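Local coordinates for Melibiose/raffinose/stachyose-binding protein MelE (Bacillus subtilis subsp. subtilis str. 168, PDB 4R6H) that binds melibiose, raffinose and stachyose and serves as the solute-binding protein of the MelEDC-MsmX ABC transporter that imports these sugars, at residues K227-S232 with D403-L408; Y189-F194 with V390-A395; L377-G382 with R410-L415; D199-P204 with P293-G298. All blocks are in the same frame, centred on the assembly; numbering follows the deposited sequence.

Contact 1: residues K227-S232 with D403-L408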
loop_
_atom_site.group_PDB
_atom_site.type_symbol
_atom_site.label_atom_id
_atom_site.label_comp_id
_atom_site.label_asym_id
_atom_site.label_seq_id
_atom_site.Cartn_x
_atom_site.Cartn_y
_atom_site.Cartn_z
ATOM N N LYS A 227 17.331 -12.929 10.604
ATOM C CA LYS A 227 16.085 -12.627 11.293
ATOM C C LYS A 227 14.866 -12.614 10.346
ATOM O O LYS A 227 13.728 -12.630 10.795
ATOM C CB LYS A 227 16.212 -11.269 12.010
ATOM C CG LYS A 227 17.241 -11.311 13.132
ATOM C CD LYS A 227 17.416 -9.992 13.855
ATOM C CE LYS A 227 18.089 -10.232 15.206
ATOM N NZ LYS A 227 19.283 -9.364 15.359
ATOM N N PHE A 228 15.123 -12.587 9.055
ATOM C CA PHE A 228 14.081 -12.545 8.042
ATOM C C PHE A 228 13.678 -13.971 7.641
ATOM O O PHE A 228 12.632 -14.160 7.013
ATOM C CB PHE A 228 14.588 -11.802 6.805
ATOM C CG PHE A 228 13.501 -11.178 5.949
ATOM C CD1 PHE A 228 12.999 -9.954 6.300
ATOM C CD2 PHE A 228 13.041 -11.794 4.777
ATOM C CE1 PHE A 228 12.042 -9.335 5.521
ATOM C CE2 PHE A 228 12.063 -11.176 4.004
ATOM C CZ PHE A 228 11.576 -9.956 4.380
ATOM N N THR A 229 14.503 -14.980 7.948
ATOM C CA THR A 229 14.272 -16.324 7.439
ATOM C C THR A 229 12.927 -16.914 7.810
ATOM O O THR A 229 12.334 -17.700 7.040
ATOM C CB THR A 229 15.417 -17.276 7.929
ATOM O OG1 THR A 229 16.679 -16.687 7.579
ATOM C CG2 THR A 229 15.318 -18.641 7.359
ATOM N N TYR A 230 12.486 -16.513 8.994
ATOM C CA TYR A 230 11.139 -16.907 9.449
ATOM C C TYR A 230 10.048 -16.779 8.385
ATOM O O TYR A 230 9.255 -17.703 8.181
ATOM C CB TYR A 230 10.767 -16.079 10.679
ATOM C CG TYR A 230 9.374 -16.288 11.184
ATOM C CD1 TYR A 230 9.064 -17.340 12.012
ATOM C CD2 TYR A 230 8.347 -15.391 10.868
ATOM C CE1 TYR A 230 7.771 -17.519 12.515
ATOM C CE2 TYR A 230 7.059 -15.587 11.368
ATOM C CZ TYR A 230 6.783 -16.618 12.182
ATOM O OH TYR A 230 5.490 -16.778 12.635
ATOM N N LEU A 231 10.051 -15.656 7.664
ATOM C CA LEU A 231 9.002 -15.496 6.656
ATOM C C LEU A 231 9.093 -16.460 5.478
ATOM O O LEU A 231 8.074 -16.898 4.905
ATOM C CB LEU A 231 8.962 -14.054 6.130
ATOM C CG LEU A 231 8.655 -13.007 7.207
ATOM C CD1 LEU A 231 8.829 -11.625 6.614
ATOM C CD2 LEU A 231 7.294 -13.224 7.798
ATOM N N SER A 232 10.322 -16.822 5.129
ATOM C CA SER A 232 10.493 -17.812 4.089
ATOM C C SER A 232 10.094 -19.243 4.558
ATOM O O SER A 232 9.537 -20.034 3.781
ATOM C CB SER A 232 11.937 -17.812 3.604
ATOM O OG SER A 232 12.218 -16.603 2.869
ATOM N N ASP A 403 18.945 -20.163 2.091
ATOM C CA ASP A 403 19.659 -19.517 1.001
ATOM C C ASP A 403 19.044 -18.181 0.571
ATOM O O ASP A 403 19.730 -17.268 0.120
ATOM C CB ASP A 403 19.762 -20.489 -0.177
ATOM C CG ASP A 403 20.522 -21.766 0.214
ATOM O OD1 ASP A 403 21.539 -21.649 0.940
ATOM O OD2 ASP A 403 20.096 -22.872 -0.163
ATOM N N ILE A 404 17.735 -18.044 0.740
ATOM C CA ILE A 404 17.057 -16.770 0.443
ATOM C C ILE A 404 17.550 -15.612 1.313
ATOM O O ILE A 404 17.776 -14.505 0.846
ATOM C CB ILE A 404 15.523 -16.954 0.551
ATOM C CG1 ILE A 404 15.075 -17.812 -0.630
ATOM C CG2 ILE A 404 14.801 -15.614 0.567
ATOM C CD1 ILE A 404 13.680 -18.357 -0.521
ATOM N N SER A 405 17.712 -15.843 2.606
ATOM C CA SER A 405 18.155 -14.775 3.477
ATOM C C SER A 405 19.556 -14.326 3.105
ATOM O O SER A 405 19.872 -13.159 3.191
ATOM C CB SER A 405 18.066 -15.200 4.938
ATOM O OG SER A 405 16.686 -15.345 5.253
ATOM N N GLN A 406 20.378 -15.241 2.608
ATOM C CA GLN A 406 21.713 -14.839 2.208
ATOM C C GLN A 406 21.675 -13.950 0.961
ATOM O O GLN A 406 22.340 -12.901 0.905
ATOM C CB GLN A 406 22.578 -16.069 2.011
ATOM C CG GLN A 406 22.815 -16.771 3.341
ATOM C CD GLN A 406 23.735 -17.959 3.215
ATOM O OE1 GLN A 406 24.768 -18.034 3.879
ATOM N NE2 GLN A 406 23.365 -18.898 2.357
ATOM N N LYS A 407 20.859 -14.336 -0.011
ATOM C CA LYS A 407 20.642 -13.478 -1.184
ATOM C C LYS A 407 20.073 -12.112 -0.845
ATOM O O LYS A 407 20.488 -11.074 -1.386
ATOM C CB LYS A 407 19.731 -14.201 -2.146
ATOM C CG LYS A 407 19.315 -13.403 -3.384
ATOM C CD LYS A 407 20.392 -13.429 -4.460
ATOM C CE LYS A 407 20.028 -12.596 -5.689
ATOM N NZ LYS A 407 18.751 -13.019 -6.336
ATOM N N LEU A 408 19.093 -12.071 0.057
ATOM C CA LEU A 408 18.547 -10.804 0.422
ATOM C C LEU A 408 19.606 -9.866 1.001
ATOM O O LEU A 408 19.578 -8.689 0.729
ATOM C CB LEU A 408 17.345 -10.945 1.374
ATOM C CG LEU A 408 16.129 -11.575 0.677
ATOM C CD1 LEU A 408 15.167 -12.072 1.770
ATOM C CD2 LEU A 408 15.399 -10.640 -0.263
HETATM O O HOH W 1 13.765 -14.954 4.213
#
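T229 and S405 each turn their hydroxyl beside their own backbone N (chi1 -53° and -67°), and the two oxygens meet between two helices. This is helix-to-helix packing in a solute-binding protein of family 1: helix 229-240, near its beginning, lies against helix 401-420. T229 OG1 and S405 OG are 2.7 Å apart and hydrogen-bonded; either could donate. Both hydroxyls also reach the chain just before T229: T229 OG1 bonds to S226 O, and S405 OG weakly to W225 O.

A water extends the polar link. It lies 2.6 Å from S232 OG and 3.1 Å from S405 OG, and gives a weak bond to F228 O. S232 OG also bonds to Y198 OH on helix 192-206, so this buried hydroxyl is well satisfied. The same oxygen rests on the I404 methyl CG2 at 3.6 Å.

The apolar part pairs F228, just before T229, with L408, about one turn after S405. F228 carries its ring anti to the backbone N (chi1 -155°). Its side chain crosses that of L408 at about a right angle. L231 CD1 lies over one face of the ring, toward its rim. The L408 methyl CD1 approaches the ring obliquely, 3.7 Å from F228 CD2.

Contact 2: residues Y189-F194 with V390-A395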
loop_
_atom_site.group_PDB
_atom_site.type_symbol
_atom_site.label_atom_id
_atom_site.label_comp_id
_atom_site.label_asym_id
_atom_site.label_seq_id
_atom_site.Cartn_x
_atom_site.Cartn_y
_atom_site.Cartn_z
ATOM N N TYR A 189 2.286 -16.217 -10.595
ATOM C CA TYR A 189 2.844 -15.849 -11.888
ATOM C C TYR A 189 3.490 -14.477 -11.840
ATOM O O TYR A 189 4.541 -14.202 -12.528
ATOM C CB TYR A 189 1.758 -15.889 -12.976
ATOM C CG TYR A 189 2.309 -15.716 -14.362
ATOM C CD1 TYR A 189 2.706 -16.826 -15.082
ATOM C CD2 TYR A 189 2.425 -14.468 -14.918
ATOM C CE1 TYR A 189 3.215 -16.685 -16.362
ATOM C CE2 TYR A 189 2.929 -14.293 -16.216
ATOM C CZ TYR A 189 3.337 -15.426 -16.920
ATOM O OH TYR A 189 3.844 -15.285 -18.210
ATOM N N ASP A 190 2.887 -13.561 -11.063
ATOM C CA ASP A 190 3.378 -12.190 -10.877
ATOM C C ASP A 190 4.202 -12.196 -9.590
ATOM O O ASP A 190 3.676 -12.450 -8.503
ATOM C CB ASP A 190 2.224 -11.205 -10.773
ATOM C CG ASP A 190 2.666 -9.734 -10.698
ATOM O OD1 ASP A 190 3.830 -9.417 -10.349
ATOM O OD2 ASP A 190 1.838 -8.838 -10.997
ATOM N N LYS A 191 5.486 -11.901 -9.723
ATOM C CA LYS A 191 6.363 -11.933 -8.538
ATOM C C LYS A 191 5.906 -10.977 -7.455
ATOM O O LYS A 191 6.178 -11.240 -6.266
ATOM C CB LYS A 191 7.827 -11.627 -8.930
ATOM C CG LYS A 191 8.097 -10.228 -9.413
ATOM C CD LYS A 191 9.598 -9.915 -9.504
ATOM C CE LYS A 191 10.446 -11.140 -9.816
ATOM N NZ LYS A 191 11.864 -10.813 -10.167
ATOM N N SER A 192 5.219 -9.904 -7.810
ATOM C CA SER A 192 4.803 -8.916 -6.810
ATOM C C SER A 192 3.829 -9.590 -5.801
ATOM O O SER A 192 3.636 -9.085 -4.680
ATOM C CB SER A 192 4.172 -7.674 -7.474
ATOM O OG SER A 192 2.895 -7.998 -7.914
ATOM N N SER A 193 3.174 -10.683 -6.183
ATOM C CA SER A 193 2.285 -11.399 -5.239
ATOM C C SER A 193 3.056 -11.879 -4.029
ATOM O O SER A 193 2.553 -11.861 -2.893
ATOM C CB SER A 193 1.599 -12.565 -5.950
ATOM O OG SER A 193 0.818 -12.027 -7.023
ATOM N N PHE A 194 4.264 -12.385 -4.251
ATOM C CA PHE A 194 5.084 -12.817 -3.119
ATOM C C PHE A 194 5.751 -11.654 -2.422
ATOM O O PHE A 194 5.925 -11.647 -1.193
ATOM C CB PHE A 194 6.131 -13.830 -3.551
ATOM C CG PHE A 194 5.538 -15.082 -4.129
ATOM C CD1 PHE A 194 4.818 -15.941 -3.309
ATOM C CD2 PHE A 194 5.684 -15.408 -5.480
ATOM C CE1 PHE A 194 4.264 -17.098 -3.821
ATOM C CE2 PHE A 194 5.136 -16.562 -5.993
ATOM C CZ PHE A 194 4.412 -17.400 -5.174
ATOM N N VAL A 390 12.688 -13.715 -4.864
ATOM C CA VAL A 390 13.040 -14.824 -3.980
ATOM C C VAL A 390 11.798 -15.640 -3.623
ATOM O O VAL A 390 11.846 -16.865 -3.489
ATOM C CB VAL A 390 13.842 -14.401 -2.730
ATOM C CG1 VAL A 390 15.158 -13.742 -3.149
ATOM C CG2 VAL A 390 13.041 -13.537 -1.758
ATOM N N GLY A 391 10.663 -14.952 -3.469
ATOM C CA GLY A 391 9.452 -15.676 -3.192
ATOM C C GLY A 391 9.024 -16.559 -4.338
ATOM O O GLY A 391 8.597 -17.692 -4.138
ATOM N N GLN A 392 9.177 -16.065 -5.576
ATOM C CA GLN A 392 8.835 -16.869 -6.720
ATOM C C GLN A 392 9.790 -18.060 -6.859
ATOM O O GLN A 392 9.372 -19.192 -7.177
ATOM C CB GLN A 392 8.891 -15.989 -7.966
ATOM C CG GLN A 392 7.957 -16.411 -9.044
ATOM C CD GLN A 392 7.909 -15.380 -10.146
ATOM O OE1 GLN A 392 8.961 -14.902 -10.622
ATOM N NE2 GLN A 392 6.703 -15.016 -10.557
ATOM N N GLU A 393 11.072 -17.834 -6.573
ATOM C CA GLU A 393 12.029 -18.926 -6.600
ATOM C C GLU A 393 11.786 -19.975 -5.493
ATOM O O GLU A 393 12.006 -21.169 -5.681
ATOM C CB GLU A 393 13.464 -18.375 -6.558
ATOM C CG GLU A 393 13.858 -17.698 -7.855
ATOM C CD GLU A 393 15.353 -17.535 -7.976
ATOM O OE1 GLU A 393 15.871 -16.647 -7.306
ATOM O OE2 GLU A 393 15.973 -18.275 -8.770
ATOM N N LEU A 394 11.312 -19.522 -4.335
ATOM C CA LEU A 394 10.922 -20.430 -3.277
ATOM C C LEU A 394 9.742 -21.267 -3.769
ATOM O O LEU A 394 9.774 -22.508 -3.701
ATOM C CB LEU A 394 10.539 -19.638 -2.013
ATOM C CG LEU A 394 10.101 -20.488 -0.813
ATOM C CD1 LEU A 394 10.183 -19.580 0.402
ATOM C CD2 LEU A 394 8.675 -21.063 -0.890
ATOM N N ALA A 395 8.718 -20.620 -4.319
ATOM C CA ALA A 395 7.510 -21.347 -4.707
ATOM C C ALA A 395 7.800 -22.344 -5.814
ATOM O O ALA A 395 7.137 -23.390 -5.925
ATOM C CB ALA A 395 6.404 -20.386 -5.149
#
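F194, near the beginning of helix 192-206, packs its ring on the backbone of helix 383-395, a helix-to-helix contact in a family 1 solute-binding protein. The apolar contacts centre on this ring. G391 lies over one face, its carbonyl O 3.9 Å from the F194 ring plane and over the centre. F194 CB is 3.8 Å from G391 CA. A side chain at G391 would run into F194 CB, so the glycine lets the helix come this close. At the far end of the ring, F194 CZ meets the methyl CB of A395 at 3.6 Å. F186 and L235 add to the packing around F194.

The polar contacts involve Q392. Its CG is anti to the backbone N (chi1 -151°), and the extended chain carries the amide across to the loop before helix 192-206. There NE2 donates to G188 O and lies 3.0 Å from Y189 O. The Q392 side chain crosses that of K191 at about a right angle, with Q392 OE1 3.9 Å from K191 CB. K191 itself bends away, and its NZ bonds to T389 OG1 on helix 383-395.

D190 precedes the turn into the helix and forms a salt bridge through OD2 with K253. Its OD1 makes a capping bond, accepting from S192 N at 2.9 Å, with the donor 43° above the carboxylate plane.

Contact 3: residues L377-G382 with R410-L415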
loop_
_atom_site.group_PDB
_atom_site.type_symbol
_atom_site.label_atom_id
_atom_site.label_comp_id
_atom_site.label_asym_id
_atom_site.label_seq_id
_atom_site.Cartn_x
_atom_site.Cartn_y
_atom_site.Cartn_z
ATOM N N LEU A 377 10.276 2.377 3.835
ATOM C CA LEU A 377 10.943 3.046 4.905
ATOM C C LEU A 377 12.274 2.420 5.323
ATOM O O LEU A 377 13.162 3.134 5.761
ATOM C CB LEU A 377 9.954 3.167 6.085
ATOM C CG LEU A 377 10.157 4.288 7.111
ATOM C CD1 LEU A 377 9.979 5.646 6.448
ATOM C CD2 LEU A 377 9.204 4.153 8.283
ATOM N N TYR A 378 12.419 1.093 5.178
ATOM C CA TYR A 378 13.504 0.343 5.822
ATOM C C TYR A 378 14.498 -0.328 4.884
ATOM O O TYR A 378 15.543 -0.774 5.349
ATOM C CB TYR A 378 12.905 -0.668 6.817
ATOM C CG TYR A 378 12.200 0.016 7.949
ATOM C CD1 TYR A 378 12.942 0.696 8.912
ATOM C CD2 TYR A 378 10.819 0.043 8.064
ATOM C CE1 TYR A 378 12.334 1.381 9.948
ATOM C CE2 TYR A 378 10.191 0.705 9.090
ATOM C CZ TYR A 378 10.945 1.400 10.034
ATOM O OH TYR A 378 10.339 2.066 11.085
ATOM N N LEU A 379 14.197 -0.395 3.575
ATOM C CA LEU A 379 15.009 -1.062 2.598
ATOM C C LEU A 379 15.431 -0.085 1.507
ATOM O O LEU A 379 14.671 0.850 1.161
ATOM C CB LEU A 379 14.237 -2.231 1.959
ATOM C CG LEU A 379 13.840 -3.353 2.921
ATOM C CD1 LEU A 379 13.168 -4.460 2.201
ATOM C CD2 LEU A 379 15.034 -3.875 3.732
ATOM N N PRO A 380 16.612 -0.316 0.942
ATOM C CA PRO A 380 16.999 0.518 -0.199
ATOM C C PRO A 380 16.097 0.282 -1.403
ATOM O O PRO A 380 15.541 -0.806 -1.605
ATOM C CB PRO A 380 18.419 0.049 -0.500
ATOM C CG PRO A 380 18.513 -1.336 0.048
ATOM C CD PRO A 380 17.621 -1.345 1.250
ATOM N N ASN A 381 15.946 1.325 -2.209
ATOM C CA ASN A 381 15.149 1.237 -3.397
ATOM C C ASN A 381 15.652 0.121 -4.290
ATOM O O ASN A 381 16.864 -0.008 -4.518
ATOM C CB ASN A 381 15.213 2.591 -4.130
ATOM C CG ASN A 381 14.243 2.684 -5.287
ATOM O OD1 ASN A 381 13.165 2.090 -5.277
ATOM N ND2 ASN A 381 14.616 3.466 -6.285
ATOM N N GLY A 382 14.721 -0.704 -4.789
ATOM C CA GLY A 382 15.056 -1.870 -5.566
ATOM C C GLY A 382 14.738 -3.184 -4.856
ATOM O O GLY A 382 14.707 -4.220 -5.489
ATOM N N ARG A 410 22.803 -9.870 0.513
ATOM C CA ARG A 410 23.718 -9.417 -0.544
ATOM C C ARG A 410 23.091 -8.280 -1.352
ATOM O O ARG A 410 23.731 -7.266 -1.608
ATOM C CB ARG A 410 24.087 -10.577 -1.479
ATOM C CG ARG A 410 25.000 -11.630 -0.874
ATOM C CD ARG A 410 25.565 -12.583 -1.930
ATOM N NE ARG A 410 24.568 -13.474 -2.542
ATOM C CZ ARG A 410 24.162 -14.654 -2.043
ATOM N NH1 ARG A 410 24.625 -15.130 -0.892
ATOM N NH2 ARG A 410 23.264 -15.370 -2.697
ATOM N N GLU A 411 21.829 -8.432 -1.753
ATOM C CA GLU A 411 21.146 -7.372 -2.491
ATOM C C GLU A 411 20.940 -6.090 -1.674
ATOM O O GLU A 411 21.039 -4.976 -2.188
ATOM C CB GLU A 411 19.768 -7.890 -2.911
ATOM C CG GLU A 411 19.794 -9.002 -3.934
ATOM C CD GLU A 411 20.016 -8.484 -5.346
ATOM O OE1 GLU A 411 20.174 -7.254 -5.533
ATOM O OE2 GLU A 411 20.022 -9.309 -6.271
ATOM N N TYR A 412 20.608 -6.240 -0.391
ATOM C CA TYR A 412 20.493 -5.121 0.513
ATOM C C TYR A 412 21.792 -4.324 0.552
ATOM O O TYR A 412 21.772 -3.106 0.388
ATOM C CB TYR A 412 20.111 -5.686 1.872
ATOM C CG TYR A 412 20.123 -4.815 3.086
ATOM C CD1 TYR A 412 19.053 -3.966 3.415
ATOM C CD2 TYR A 412 21.188 -4.904 3.987
ATOM C CE1 TYR A 412 19.063 -3.233 4.580
ATOM C CE2 TYR A 412 21.206 -4.177 5.160
ATOM C CZ TYR A 412 20.149 -3.343 5.461
ATOM O OH TYR A 412 20.182 -2.627 6.635
ATOM N N LYS A 413 22.892 -5.028 0.720
ATOM C CA LYS A 413 24.207 -4.391 0.784
ATOM C C LYS A 413 24.531 -3.698 -0.542
ATOM O O LYS A 413 24.968 -2.526 -0.567
ATOM C CB LYS A 413 25.288 -5.431 1.127
ATOM C CG LYS A 413 25.974 -5.230 2.464
ATOM C CD LYS A 413 25.115 -5.677 3.634
ATOM C CE LYS A 413 25.734 -5.216 4.944
ATOM N NZ LYS A 413 25.539 -3.756 5.169
ATOM N N ARG A 414 24.315 -4.419 -1.624
ATOM C CA ARG A 414 24.571 -3.883 -2.968
ATOM C C ARG A 414 23.750 -2.630 -3.262
ATOM O O ARG A 414 24.275 -1.633 -3.773
ATOM C CB ARG A 414 24.297 -4.920 -4.040
ATOM C CG ARG A 414 24.633 -4.420 -5.441
ATOM C CD ARG A 414 24.400 -5.478 -6.506
ATOM N NE ARG A 414 22.977 -5.804 -6.661
ATOM C CZ ARG A 414 22.078 -5.040 -7.289
ATOM N NH1 ARG A 414 22.424 -3.873 -7.835
ATOM N NH2 ARG A 414 20.809 -5.452 -7.374
ATOM N N LEU A 415 22.453 -2.682 -2.973
ATOM C CA LEU A 415 21.571 -1.572 -3.319
ATOM C C LEU A 415 21.779 -0.369 -2.416
ATOM O O LEU A 415 21.593 0.767 -2.852
ATOM C CB LEU A 415 20.107 -2.020 -3.330
ATOM C CG LEU A 415 19.718 -2.941 -4.478
ATOM C CD1 LEU A 415 18.376 -3.611 -4.172
ATOM C CD2 LEU A 415 19.610 -2.126 -5.763
HETATM O O HOH W 2 18.958 1.635 -4.161
#
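The short connection between helix 374-378 and helix 383-395 packs here on helix 401-420, close to the C-terminal end of this family 1 solute-binding protein. P380 is the central wedge. Its ring fits between Y412 and L415, whose side chains lie one turn apart on the helix. P380 CD touches Y412 CD1 at 3.7 Å, approaching the ring obliquely, while P380 CG meets L415 CB at 3.8 Å. The proline side chain crosses each of these partners at about a right angle. An alanine at P380 would probably open a gap between Y412 and L415 and leave the tyrosine ring less firmly packed on this side.

Y412 has its ring anti to the backbone N (chi1 170°), which swings it toward the connection. The L379 methyl CD2 lies 4.0 Å from Y412 CD1. The hydroxyl of Y412 bonds to L218 O, and W225 meets the ring edge-to-face, so the hydroxyl and the ring both have partners beyond this contact.

The two methyls of L415 pack against the backbone of N381 and G382. L415 CD2 is 3.7 Å from N381 O, and L415 CD1 is 3.7 Å from G382 C. G382 is the N-cap residue of helix 383-395; a CB there would press on L415 CD2. At the more exposed side a water donates to two carbonyls, 2.7 Å from N381 O and 3.1 Å from L415 O.

Contact 4: residues D199-P204 with P293-G298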
loop_
_atom_site.group_PDB
_atom_site.type_symbol
_atom_site.label_atom_id
_atom_site.label_comp_id
_atom_site.label_asym_id
_atom_site.label_seq_id
_atom_site.Cartn_x
_atom_site.Cartn_y
_atom_site.Cartn_z
ATOM N N ASP A 199 6.625 -8.140 2.257
ATOM C CA ASP A 199 6.624 -6.747 2.675
ATOM C C ASP A 199 5.660 -6.508 3.832
ATOM O O ASP A 199 6.029 -5.857 4.846
ATOM C CB ASP A 199 6.286 -5.859 1.442
ATOM C CG ASP A 199 6.805 -4.454 1.543
ATOM O OD1 ASP A 199 7.691 -4.160 2.325
ATOM O OD2 ASP A 199 6.384 -3.653 0.711
ATOM N N GLN A 200 4.424 -6.994 3.724
ATOM C CA GLN A 200 3.457 -6.760 4.766
ATOM C C GLN A 200 3.881 -7.433 6.067
ATOM O O GLN A 200 3.816 -6.810 7.108
ATOM C CB GLN A 200 2.035 -7.228 4.421
ATOM C CG GLN A 200 1.272 -6.301 3.522
ATOM C CD GLN A 200 -0.171 -6.721 3.264
ATOM O OE1 GLN A 200 -0.622 -6.624 2.138
ATOM N NE2 GLN A 200 -0.925 -7.011 4.321
ATOM N N PHE A 201 4.305 -8.705 5.986
ATOM C CA PHE A 201 4.608 -9.429 7.235
ATOM C C PHE A 201 5.949 -9.023 7.847
ATOM O O PHE A 201 6.200 -9.276 9.021
ATOM C CB PHE A 201 4.454 -10.935 7.080
ATOM C CG PHE A 201 3.029 -11.412 7.112
ATOM C CD1 PHE A 201 2.286 -11.406 8.303
ATOM C CD2 PHE A 201 2.427 -11.885 5.969
ATOM C CE1 PHE A 201 0.984 -11.874 8.308
ATOM C CE2 PHE A 201 1.135 -12.388 5.976
ATOM C CZ PHE A 201 0.398 -12.358 7.170
ATOM N N ALA A 202 6.816 -8.382 7.075
ATOM C CA ALA A 202 8.063 -7.851 7.642
ATOM C C ALA A 202 7.805 -6.829 8.740
ATOM O O ALA A 202 8.573 -6.704 9.684
ATOM C CB ALA A 202 8.899 -7.193 6.552
ATOM N N THR A 203 6.696 -6.089 8.652
ATOM C CA THR A 203 6.333 -5.113 9.686
ATOM C C THR A 203 6.048 -5.731 11.076
ATOM O O THR A 203 6.759 -5.365 12.041
ATOM C CB THR A 203 5.218 -4.167 9.161
ATOM O OG1 THR A 203 5.764 -3.294 8.141
ATOM C CG2 THR A 203 4.617 -3.301 10.237
ATOM N N PRO A 204 5.112 -6.695 11.188
ATOM C CA PRO A 204 4.958 -7.327 12.522
ATOM C C PRO A 204 6.216 -8.080 12.920
ATOM O O PRO A 204 6.513 -8.178 14.129
ATOM C CB PRO A 204 3.789 -8.283 12.330
ATOM C CG PRO A 204 3.553 -8.415 10.858
ATOM C CD PRO A 204 4.047 -7.123 10.255
ATOM N N PRO A 293 -2.023 -9.939 10.561
ATOM C CA PRO A 293 -1.759 -10.562 11.859
ATOM C C PRO A 293 -0.391 -10.233 12.439
ATOM O O PRO A 293 0.599 -10.112 11.708
ATOM C CB PRO A 293 -1.860 -12.043 11.542
ATOM C CG PRO A 293 -2.821 -12.139 10.390
ATOM C CD PRO A 293 -2.474 -10.906 9.559
ATOM N N ALA A 294 -0.357 -10.163 13.766
ATOM C CA ALA A 294 0.875 -10.002 14.514
ATOM C C ALA A 294 1.670 -11.309 14.539
ATOM O O ALA A 294 1.138 -12.386 14.272
ATOM C CB ALA A 294 0.540 -9.588 15.941
ATOM N N ILE A 295 2.957 -11.159 14.861
ATOM C CA ILE A 295 3.879 -12.293 14.909
ATOM C C ILE A 295 4.428 -12.541 16.305
ATOM O O ILE A 295 4.556 -13.706 16.701
ATOM C CB ILE A 295 4.998 -12.091 13.856
ATOM C CG1 ILE A 295 4.418 -12.370 12.465
ATOM C CG2 ILE A 295 6.201 -13.050 14.072
ATOM C CD1 ILE A 295 5.301 -11.930 11.303
ATOM N N HIS A 296 4.791 -11.499 17.026
ATOM C CA HIS A 296 5.347 -11.672 18.367
ATOM C C HIS A 296 4.258 -11.682 19.441
ATOM O O HIS A 296 3.248 -11.014 19.335
ATOM C CB HIS A 296 6.337 -10.565 18.658
ATOM C CG HIS A 296 7.491 -10.550 17.724
ATOM N ND1 HIS A 296 8.524 -11.458 17.801
ATOM C CD2 HIS A 296 7.752 -9.773 16.646
ATOM C CE1 HIS A 296 9.371 -11.238 16.818
ATOM N NE2 HIS A 296 8.917 -10.232 16.091
ATOM N N PRO A 297 4.480 -12.443 20.512
ATOM C CA PRO A 297 3.465 -12.531 21.563
ATOM C C PRO A 297 3.149 -11.191 22.175
ATOM O O PRO A 297 4.031 -10.387 22.447
ATOM C CB PRO A 297 4.094 -13.463 22.624
ATOM C CG PRO A 297 5.443 -13.846 22.133
ATOM C CD PRO A 297 5.688 -13.262 20.777
ATOM N N GLY A 298 1.853 -10.962 22.351
ATOM C CA GLY A 298 1.378 -9.732 22.954
ATOM C C GLY A 298 1.246 -8.566 21.992
ATOM O O GLY A 298 0.669 -7.558 22.368
HETATM O O HOH W 3 4.465 -8.888 15.856
#
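P204 and F201 form the tight side of this contact, against P293 and I295. P204 CG lies 3.5 Å from P293 O. This buried carbonyl oxygen has no polar partner in the model; apolar carbons surround it on this side, F201 CE1 among them. F201 keeps its ring beside the backbone N (chi1 -78°), and CE1 reaches P293 CD at 3.8 Å, obliquely to the ring. The I295 methyl CD1 lies against F201 and P204. It is 3.6 Å from F201 O and 4.0 Å from P204 CG. M163 of helix 163-177 touches both F201 and I295, and so extends the packing. A serine in place of F201 would probably leave a gap beside P293 CD and M163, with the I295 methyl less enclosed.

The other side is more open and partly polar, with one close approach. H296 brings the edge of its imidazole near P204 O, with CD2 3.2 Å away and the oxygen close to the ring plane. Its NE2 bonds to L205 O, and H212 stacks on the ring. A water links the same two residues: it donates to P204 O at 2.8 Å and accepts from H296 N. Beyond H296 the loop is exposed and leaves the helix behind.

Helix 192-206 is kinked at P204, whose N has no hydrogen to give to the turn before. The loop joins strand 287-291 to strand 303-306. This is a strand-connecting loop packed across a proline-kinked helix, within an α/β domain of the solute-binding protein fold.

Overall arrangement
Contacts 1 and 4 are buried, while contacts 2 and 3 are only partly so. Helix 401-420 serves contacts 1 and 3 at successive places along its length, and helix 192-206 serves contacts 2 and 4. Contact 1 joins the two pairs: it touches contact 2 through I404, V390 and L394, and contact 4 through L231 and F201. Contacts 2 and 3 stay about 7 Å apart at their nearest atoms. The chemistry varies with place. Contact 1 is held by a direct hydroxyl-to-hydroxyl bond, buried among helices. Contact 2 sets a ring on a glycine backbone. Contacts 3 and 4 use prolines for packing and water toward the more exposed side.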